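Local coordinates for anti-H(O) lectin 1 (Ulex europaeus, PDB 1FX5), which binds L-fucose-containing glycans, recognising the O(H) blood group as a homodimeric, calcium- and manganese-containing legume lectin, at residues 43-47 with 102-106; 84-89 with 216-222; 74-78 with 158-164. Numbering follows the deposited sequence.

Contact 1 (43-47 with 102-106); sequences DETGG and RAGGY. With NAG (2-acetamido-2-deoxy-beta-D-glucopyranose), chain C; MRD ((4R)-2-methylpentane-2,4-diol), chain H.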
loop_
_atom_site.group_PDB
_atom_site.type_symbol
_atom_site.label_atom_id
_atom_site.label_comp_id
_atom_site.label_asym_id
_atom_site.label_seq_id
_atom_site.Cartn_x
_atom_site.Cartn_y
_atom_site.Cartn_z
ATOM N N ASP A 43 29.439 14.995 -7.848
ATOM C CA ASP A 43 30.098 14.102 -8.822
ATOM C C ASP A 43 29.341 12.773 -8.940
ATOM O O ASP A 43 29.107 12.273 -10.053
ATOM C CB ASP A 43 31.558 13.825 -8.430
ATOM C CG ASP A 43 32.485 15.013 -8.696
ATOM O OD1 ASP A 43 33.691 14.926 -8.365
ATOM O OD2 ASP A 43 32.022 16.041 -9.235
ATOM N N GLU A 44 29.044 12.166 -7.792
ATOM C CA GLU A 44 28.311 10.900 -7.732
ATOM C C GLU A 44 26.887 11.335 -7.378
ATOM O O GLU A 44 26.646 11.814 -6.268
ATOM C CB GLU A 44 28.915 9.976 -6.659
ATOM C CG GLU A 44 30.301 9.461 -7.063
ATOM C CD GLU A 44 30.989 8.595 -6.016
ATOM O OE1 GLU A 44 30.985 7.359 -6.142
ATOM O OE2 GLU A 44 31.583 9.149 -5.088
ATOM N N THR A 45 25.947 11.181 -8.305
ATOM C CA THR A 45 24.579 11.588 -8.032
ATOM C C THR A 45 23.549 10.486 -8.338
ATOM O O THR A 45 23.805 9.607 -9.175
ATOM C CB THR A 45 24.270 12.901 -8.814
ATOM O OG1 THR A 45 22.973 13.392 -8.462
ATOM C CG2 THR A 45 24.337 12.673 -10.308
ATOM N N GLY A 46 22.411 10.507 -7.634
ATOM C CA GLY A 46 21.381 9.500 -7.853
ATOM C C GLY A 46 20.074 9.710 -7.083
ATOM O O GLY A 46 19.916 10.736 -6.397
ATOM N N GLY A 47 19.130 8.764 -7.204
ATOM C CA GLY A 47 17.851 8.877 -6.506
ATOM C C GLY A 47 17.232 7.521 -6.219
ATOM O O GLY A 47 17.702 6.526 -6.758
ATOM N N ARG A 102 25.810 5.863 -0.789
ATOM C CA ARG A 102 26.620 6.387 -1.884
ATOM C C ARG A 102 26.084 6.094 -3.286
ATOM O O ARG A 102 25.655 4.972 -3.579
ATOM C CB ARG A 102 28.035 5.870 -1.725
ATOM C CG ARG A 102 29.033 6.520 -2.615
ATOM C CD ARG A 102 30.387 6.076 -2.200
ATOM N NE ARG A 102 31.380 6.498 -3.164
ATOM C CZ ARG A 102 32.678 6.277 -3.029
ATOM N NH1 ARG A 102 33.158 5.648 -1.955
ATOM N NH2 ARG A 102 33.481 6.598 -4.023
ATOM N N ALA A 103 26.074 7.118 -4.139
ATOM C CA ALA A 103 25.584 6.979 -5.510
ATOM C C ALA A 103 26.708 6.590 -6.498
ATOM O O ALA A 103 27.652 5.873 -6.117
ATOM C CB ALA A 103 24.871 8.242 -5.933
ATOM N N GLY A 104 26.632 7.024 -7.751
ATOM C CA GLY A 104 27.688 6.642 -8.675
ATOM C C GLY A 104 27.618 5.128 -8.852
ATOM O O GLY A 104 26.517 4.574 -8.850
ATOM N N GLY A 105 28.754 4.434 -8.926
ATOM C CA GLY A 105 28.718 2.989 -9.100
ATOM C C GLY A 105 28.212 2.151 -7.933
ATOM O O GLY A 105 28.192 0.921 -7.998
ATOM N N TYR A 106 27.808 2.800 -6.855
ATOM C CA TYR A 106 27.305 2.095 -5.688
ATOM C C TYR A 106 25.765 2.122 -5.626
ATOM O O TYR A 106 25.169 1.674 -4.634
ATOM C CB TYR A 106 27.981 2.635 -4.416
ATOM C CG TYR A 106 29.480 2.397 -4.414
ATOM C CD1 TYR A 106 30.371 3.432 -4.663
ATOM C CD2 TYR A 106 29.998 1.135 -4.172
ATOM C CE1 TYR A 106 31.744 3.218 -4.658
ATOM C CE2 TYR A 106 31.382 0.904 -4.174
ATOM C CZ TYR A 106 32.243 1.950 -4.412
ATOM O OH TYR A 106 33.597 1.735 -4.363
HETATM C C1 NAG C . 20.442 16.012 -5.220
HETATM C C2 NAG C . 21.771 15.531 -4.611
HETATM C C3 NAG C . 22.179 16.510 -3.494
HETATM C C4 NAG C . 22.291 17.943 -4.059
HETATM C C5 NAG C . 20.977 18.331 -4.773
HETATM C C6 NAG C . 21.085 19.653 -5.528
HETATM C C7 NAG C . 22.043 13.114 -4.791
HETATM C C8 NAG C . 21.902 11.766 -4.096
HETATM N N2 NAG C . 21.679 14.179 -4.071
HETATM O O3 NAG C . 23.440 16.089 -2.924
HETATM O O4 NAG C . 22.544 18.881 -2.979
HETATM O O5 NAG C . 20.607 17.335 -5.756
HETATM O O6 NAG C . 22.264 19.693 -6.330
HETATM O O7 NAG C . 22.410 13.185 -5.963
HETATM C C1 MRD H . 33.761 6.436 -8.196
HETATM C C2 MRD H . 32.693 5.576 -8.896
HETATM O O2 MRD H . 31.395 5.986 -8.432
HETATM C CM MRD H . 32.899 4.098 -8.531
HETATM C C3 MRD H . 32.790 5.819 -10.415
HETATM C C4 MRD H . 31.495 5.649 -11.228
HETATM O O4 MRD H . 31.016 4.307 -11.123
HETATM C C5 MRD H . 31.746 5.971 -12.700
#

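Contact 2 (84-89 with 216-222); sequences AATDGL and GSTYIGR. Unlike the reference sequence in segment 216-222: Ser-217 (reference Gly).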
loop_
_atom_site.group_PDB
_atom_site.type_symbol
_atom_site.label_atom_id
_atom_site.label_comp_id
_atom_site.label_asym_id
_atom_site.label_seq_id
_atom_site.Cartn_x
_atom_site.Cartn_y
_atom_site.Cartn_z
ATOM N N ALA A 84 30.484 4.708 -22.841
ATOM C CA ALA A 84 31.057 5.274 -21.621
ATOM C C ALA A 84 30.079 5.750 -20.524
ATOM O O ALA A 84 30.505 5.968 -19.385
ATOM C CB ALA A 84 32.005 6.427 -22.009
ATOM N N ALA A 85 28.801 5.920 -20.860
ATOM C CA ALA A 85 27.783 6.383 -19.899
ATOM C C ALA A 85 27.573 5.422 -18.730
ATOM O O ALA A 85 27.587 4.201 -18.912
ATOM C CB ALA A 85 26.488 6.640 -20.608
ATOM N N THR A 86 27.321 5.989 -17.548
ATOM C CA THR A 86 27.114 5.229 -16.305
ATOM C C THR A 86 25.805 5.713 -15.631
ATOM O O THR A 86 25.189 6.634 -16.151
ATOM C CB THR A 86 28.331 5.493 -15.341
ATOM O OG1 THR A 86 28.214 6.801 -14.762
ATOM C CG2 THR A 86 29.683 5.427 -16.083
ATOM N N ASP A 87 25.297 5.070 -14.563
ATOM C CA ASP A 87 25.844 3.867 -13.907
ATOM C C ASP A 87 24.854 2.702 -13.963
ATOM O O ASP A 87 25.258 1.558 -13.737
ATOM C CB ASP A 87 26.190 4.128 -12.442
ATOM C CG ASP A 87 27.600 4.607 -12.267
ATOM O OD1 ASP A 87 27.773 5.835 -12.136
ATOM O OD2 ASP A 87 28.532 3.778 -12.297
ATOM N N GLY A 88 23.564 3.010 -14.181
ATOM C CA GLY A 88 22.538 1.980 -14.261
ATOM C C GLY A 88 21.367 2.152 -13.308
ATOM O O GLY A 88 21.202 3.212 -12.693
ATOM N N LEU A 89 20.488 1.154 -13.252
ATOM C CA LEU A 89 19.341 1.229 -12.363
ATOM C C LEU A 89 19.240 -0.077 -11.571
ATOM O O LEU A 89 19.853 -1.091 -11.935
ATOM C CB LEU A 89 18.042 1.571 -13.102
ATOM C CG LEU A 89 17.494 0.569 -14.100
ATOM C CD1 LEU A 89 15.977 0.582 -14.059
ATOM C CD2 LEU A 89 18.001 0.907 -15.481
ATOM N N GLY A 216 18.536 4.774 -9.177
ATOM C CA GLY A 216 19.191 5.083 -10.432
ATOM C C GLY A 216 20.322 6.029 -10.086
ATOM O O GLY A 216 20.180 6.813 -9.142
ATOM N N SER A 217 21.444 5.962 -10.809
ATOM C CA SER A 217 22.550 6.850 -10.512
ATOM C C SER A 217 23.481 7.019 -11.701
ATOM O O SER A 217 23.409 6.255 -12.670
ATOM C CB SER A 217 23.322 6.380 -9.268
ATOM O OG SER A 217 23.935 5.142 -9.506
ATOM N N THR A 218 24.330 8.047 -11.623
ATOM C CA THR A 218 25.289 8.374 -12.667
ATOM C C THR A 218 26.514 9.129 -12.100
ATOM O O THR A 218 26.570 9.429 -10.902
ATOM C CB THR A 218 24.589 9.179 -13.777
ATOM O OG1 THR A 218 25.407 9.200 -14.959
ATOM C CG2 THR A 218 24.289 10.598 -13.299
ATOM N N TYR A 219 27.478 9.450 -12.956
ATOM C CA TYR A 219 28.695 10.151 -12.530
ATOM C C TYR A 219 29.014 11.325 -13.476
ATOM O O TYR A 219 28.591 11.263 -14.644
ATOM C CB TYR A 219 29.807 9.114 -12.581
ATOM C CG TYR A 219 31.104 9.563 -12.018
ATOM C CD1 TYR A 219 32.189 9.809 -12.859
ATOM C CD2 TYR A 219 31.254 9.756 -10.652
ATOM C CE1 TYR A 219 33.376 10.232 -12.360
ATOM C CE2 TYR A 219 32.447 10.183 -10.135
ATOM C CZ TYR A 219 33.507 10.421 -10.998
ATOM O OH TYR A 219 34.713 10.837 -10.504
ATOM N N ILE A 220 29.755 12.363 -13.021
ATOM C CA ILE A 220 30.083 13.521 -13.916
ATOM C C ILE A 220 30.923 13.131 -15.100
ATOM O O ILE A 220 31.865 12.350 -14.962
ATOM C CB ILE A 220 30.899 14.700 -13.292
ATOM C CG1 ILE A 220 31.496 14.328 -11.952
ATOM C CG2 ILE A 220 30.096 16.004 -13.327
ATOM C CD1 ILE A 220 32.691 13.468 -12.076
ATOM N N GLY A 221 30.608 13.712 -16.253
ATOM C CA GLY A 221 31.365 13.403 -17.453
ATOM C C GLY A 221 30.815 12.242 -18.253
ATOM O O GLY A 221 31.213 12.038 -19.399
ATOM N N ARG A 222 29.905 11.472 -17.665
ATOM C CA ARG A 222 29.317 10.326 -18.357
ATOM C C ARG A 222 27.877 10.145 -17.903
ATOM O O ARG A 222 27.357 9.028 -17.836
ATOM C CB ARG A 222 30.167 9.052 -18.132
ATOM C CG ARG A 222 30.995 9.002 -16.849
ATOM C CD ARG A 222 32.452 8.469 -17.065
ATOM N NE ARG A 222 32.455 7.199 -17.774
ATOM C CZ ARG A 222 33.532 6.517 -18.162
ATOM N NH1 ARG A 222 34.757 6.950 -17.918
ATOM N NH2 ARG A 222 33.363 5.385 -18.837
#

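Contact 3 (74-78 with 158-164); sequences FFMET and WNKRYGL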
loop_
_atom_site.group_PDB
_atom_site.type_symbol
_atom_site.label_atom_id
_atom_site.label_comp_id
_atom_site.label_asym_id
_atom_site.label_seq_id
_atom_site.Cartn_x
_atom_site.Cartn_y
_atom_site.Cartn_z
ATOM N N PHE A 74 11.510 0.357 -18.997
ATOM C CA PHE A 74 12.368 1.499 -18.713
ATOM C C PHE A 74 13.188 1.895 -19.970
ATOM O O PHE A 74 13.184 1.183 -20.992
ATOM C CB PHE A 74 13.302 1.152 -17.523
ATOM C CG PHE A 74 14.528 0.338 -17.908
ATOM C CD1 PHE A 74 15.715 0.959 -18.260
ATOM C CD2 PHE A 74 14.486 -1.041 -17.917
ATOM C CE1 PHE A 74 16.840 0.223 -18.622
ATOM C CE2 PHE A 74 15.603 -1.791 -18.273
ATOM C CZ PHE A 74 16.787 -1.155 -18.631
ATOM N N PHE A 75 13.798 3.074 -19.930
ATOM C CA PHE A 75 14.623 3.549 -21.032
ATOM C C PHE A 75 15.642 4.520 -20.426
ATOM O O PHE A 75 15.462 5.001 -19.299
ATOM C CB PHE A 75 13.798 4.146 -22.196
ATOM C CG PHE A 75 13.164 5.472 -21.891
ATOM C CD1 PHE A 75 11.948 5.542 -21.219
ATOM C CD2 PHE A 75 13.769 6.652 -22.300
ATOM C CE1 PHE A 75 11.342 6.770 -20.955
ATOM C CE2 PHE A 75 13.171 7.879 -22.043
ATOM C CZ PHE A 75 11.951 7.937 -21.367
ATOM N N MET A 76 16.758 4.719 -21.118
ATOM C CA MET A 76 17.805 5.615 -20.642
ATOM C C MET A 76 18.126 6.629 -21.736
ATOM O O MET A 76 18.042 6.312 -22.917
ATOM C CB MET A 76 19.082 4.808 -20.342
ATOM C CG MET A 76 18.865 3.508 -19.591
ATOM S SD MET A 76 20.383 2.615 -19.202
ATOM C CE MET A 76 20.767 1.766 -20.759
ATOM N N GLU A 77 18.554 7.824 -21.341
ATOM C CA GLU A 77 18.900 8.876 -22.297
ATOM C C GLU A 77 20.248 9.439 -21.920
ATOM O O GLU A 77 20.522 9.640 -20.734
ATOM C CB GLU A 77 17.878 9.996 -22.263
ATOM C CG GLU A 77 16.474 9.499 -22.343
ATOM C CD GLU A 77 15.654 10.299 -23.305
ATOM O OE1 GLU A 77 15.797 10.043 -24.530
ATOM O OE2 GLU A 77 14.880 11.171 -22.830
ATOM N N THR A 78 21.068 9.743 -22.921
ATOM C CA THR A 78 22.389 10.292 -22.665
ATOM C C THR A 78 22.911 11.180 -23.795
ATOM O O THR A 78 22.594 10.964 -24.961
ATOM C CB THR A 78 23.408 9.154 -22.410
ATOM O OG1 THR A 78 24.666 9.709 -22.000
ATOM C CG2 THR A 78 23.614 8.323 -23.655
ATOM N N TRP A 158 25.433 -8.003 -20.868
ATOM C CA TRP A 158 24.327 -7.223 -21.417
ATOM C C TRP A 158 24.795 -6.152 -22.409
ATOM O O TRP A 158 25.635 -5.320 -22.076
ATOM C CB TRP A 158 23.581 -6.539 -20.241
ATOM C CG TRP A 158 22.511 -5.458 -20.597
ATOM C CD1 TRP A 158 21.584 -5.502 -21.614
ATOM C CD2 TRP A 158 22.240 -4.234 -19.876
ATOM N NE1 TRP A 158 20.757 -4.398 -21.563
ATOM C CE2 TRP A 158 21.143 -3.605 -20.511
ATOM C CE3 TRP A 158 22.821 -3.627 -18.757
ATOM C CZ2 TRP A 158 20.611 -2.383 -20.060
ATOM C CZ3 TRP A 158 22.295 -2.423 -18.309
ATOM C CH2 TRP A 158 21.197 -1.807 -18.961
ATOM N N ASN A 159 24.282 -6.180 -23.634
ATOM C CA ASN A 159 24.676 -5.173 -24.620
ATOM C C ASN A 159 23.618 -4.067 -24.522
ATOM O O ASN A 159 22.577 -4.123 -25.190
ATOM C CB ASN A 159 24.714 -5.773 -26.019
ATOM C CG ASN A 159 25.791 -6.839 -26.158
ATOM O OD1 ASN A 159 25.540 -7.915 -26.687
ATOM N ND2 ASN A 159 26.987 -6.558 -25.649
ATOM N N LYS A 160 23.888 -3.100 -23.646
ATOM C CA LYS A 160 23.003 -1.955 -23.388
ATOM C C LYS A 160 22.644 -1.105 -24.617
ATOM O O LYS A 160 23.467 -0.912 -25.505
ATOM C CB LYS A 160 23.607 -1.074 -22.262
ATOM C CG LYS A 160 25.056 -0.615 -22.534
ATOM C CD LYS A 160 25.589 0.309 -21.454
ATOM C CE LYS A 160 26.828 1.051 -21.942
ATOM N NZ LYS A 160 27.366 2.009 -20.945
ATOM N N ARG A 161 21.419 -0.577 -24.630
ATOM C CA ARG A 161 20.911 0.256 -25.711
ATOM C C ARG A 161 20.332 1.507 -25.054
ATOM O O ARG A 161 19.753 1.400 -23.973
ATOM C CB ARG A 161 19.797 -0.477 -26.466
ATOM C CG ARG A 161 20.238 -1.732 -27.194
ATOM C CD ARG A 161 19.113 -2.337 -28.024
ATOM N NE ARG A 161 19.563 -3.565 -28.687
ATOM C CZ ARG A 161 18.779 -4.461 -29.280
ATOM N NH1 ARG A 161 17.468 -4.298 -29.322
ATOM N NH2 ARG A 161 19.324 -5.552 -29.814
ATOM N N TYR A 162 20.471 2.672 -25.691
ATOM C CA TYR A 162 19.952 3.925 -25.145
ATOM C C TYR A 162 18.901 4.528 -26.075
ATOM O O TYR A 162 18.856 4.173 -27.246
ATOM C CB TYR A 162 21.086 4.944 -24.971
ATOM C CG TYR A 162 22.007 4.681 -23.810
ATOM C CD1 TYR A 162 22.977 3.690 -23.883
ATOM C CD2 TYR A 162 21.860 5.377 -22.612
ATOM C CE1 TYR A 162 23.767 3.386 -22.789
ATOM C CE2 TYR A 162 22.646 5.086 -21.509
ATOM C CZ TYR A 162 23.590 4.086 -21.602
ATOM O OH TYR A 162 24.326 3.744 -20.498
ATOM N N GLY A 163 18.064 5.433 -25.549
ATOM C CA GLY A 163 17.032 6.072 -26.360
ATOM C C GLY A 163 15.609 5.588 -26.167
ATOM O O GLY A 163 15.382 4.423 -25.822
ATOM N N LEU A 164 14.638 6.459 -26.444
ATOM C CA LEU A 164 13.222 6.109 -26.292
ATOM C C LEU A 164 12.791 5.007 -27.262
ATOM O O LEU A 164 11.857 4.247 -26.997
ATOM C CB LEU A 164 12.325 7.340 -26.465
ATOM C CG LEU A 164 11.179 7.542 -25.450
ATOM C CD1 LEU A 164 10.073 8.373 -26.121
ATOM C CD2 LEU A 164 10.576 6.213 -24.931
HETATM O O HOH W 1 16.760 2.928 -23.650
#

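Contact 1 (43-47 with 102-106)
In this legume lectin β-sandwich, residues 102-106, part of the long loop between strands 88-94 and 122-127, lie over the start of strand 44-59. Arg-102 has an extended side chain whose CA-to-CB bond points sideways, yet its end reaches Glu-44: NE donates to Glu-44 OE1 at 3.1 Å (154°), the core of a salt bridge that the contacts of Arg-102 NH2 extend only weakly. The carboxylate meets the guanidinium at its edge, near its plane. Ala-103 then points toward the strand and seats its CB 3.5 Å from Thr-45 C and 3.8 Å from Gly-46 N. A CB on Gly-46 would come within 3.3 Å of Ala-103 CB, so the glycine permits this close approach. On the glycan side of the strand, Thr-45 OG1 and Gly-46 N donate to O7 of an N-acetylglucosamine at 2.6 and 3.2 Å. Gly-104 follows with positive phi (65°), its CA 4.4 Å from Glu-44 CA; a CB there would clash with Glu-44 OE1. Next comes Gly-105, whose N donates to O2 of the bound methylpentanediol at 3.1 Å (171°), while the same O2 donates to Glu-44 OE1 at 2.7 Å. The diol, probably from the crystallisation liquor, also bonds Asp-87 and Asn-134, consistent with the Asp-Gly-Asn monosaccharide site of legume lectins. Tyr-106 closes the turn, its N bonded to Ala-103 O at 3.2 Å, and presents its ring edge to Glu-44, with CD1 4.2 Å from OE1.

Contact 2 (84-89 with 216-222)
This is an antiparallel backbone pairing with a bulge, where the approach to strand 88-94 meets the end of strand 209-219 within the sheet, beside the calcium site. Leu-89 and Gly-216 form a non-hydrogen-bonded pair, CA to CA 4.3 Å. Beyond it Asp-87 and Gly-88 both face Ser-217, which fits a classic β bulge: Asp-87 N donates to Ser-217 O at 2.9 Å (152°), whereas Ser-217 N to Gly-88 O is weak at 3.3 Å. The Thr-86 to Asp-87 peptide bond is cis; its carbonyl oxygen, Thr-86 O, accepts from Thr-218 OG1 at 2.8 Å. Farther along, the type II turn from Tyr-219 to Arg-222 brings Arg-222 O within 3.1 Å of Thr-86 N (167°), while Arg-222 NE and NH2 donate to Ala-84 O at 2.8 and 3.0 Å. All six bonds end on backbone carbonyl oxygens, three from backbone N and three from side chains, consistent with a fixed position for Asp-87, whose OD2 bonds the diol that occupies the probable sugar site.

Contact 3 (74-78 with 158-164)
A Met-aromatic contact joins the end of strand 64-78 to the loop 158-164, whose end-to-end direction lies 84° from that of 74-78. Met-76 is central, the loop covering 115 Å² of it, the largest share of any residue here: its CE sits 3.9 Å from the centroid of the Tyr-162 ring, 14° off the normal, and SD lies 4.6 Å from the same centroid, obliquely. CE also reaches Trp-158 CH2 at 4.0 Å. Phe-74 meets Trp-158 at CZ to CZ2, 4.3 Å, the phenyl turning its edge to the indole. Farther along the loop Leu-164 CD2 stands over the face of Phe-75, 3.9 Å from its centroid and 5° off the normal. Main-chain evidence is a single direct bond, Gly-163 N to Met-76 O at 2.8 Å (169°), beside a water bridging Met-76 N (3.1 Å) and Gly-163 O (3.0 Å). The Trp-158 side chain lies about 5 Å from that of the manganese ligand His-142. The contact thus fastens the loop between strands 154-157 and 168-175 across the end of strand 64-78 in the legume lectin β-sandwich.

Overall arrangement
Along the chain the six segments run 43-47, 74-78, 84-89, 102-106, 158-164 and 216-222, so every pair of contacts crosses and none is nested. Contacts 1 and 2 have centres 8 Å apart and share neighbouring strands 44-59 and 209-219; Gly-104 O lies 2.7 Å from Ser-217 OG, and Gly-47 N 2.9 Å from Gly-216 O. Contacts 2 and 3, 12 Å apart between centres, meet through Leu-89 CD2 and Phe-74 CE1 at 3.4 Å. Contacts 1 and 3 stay about 12 Å apart at their nearest atoms. Contact 2 therefore lies between the other two, sharing the diol-occupied, probable sugar site with contact 1 and touching the apolar packing of contact 3.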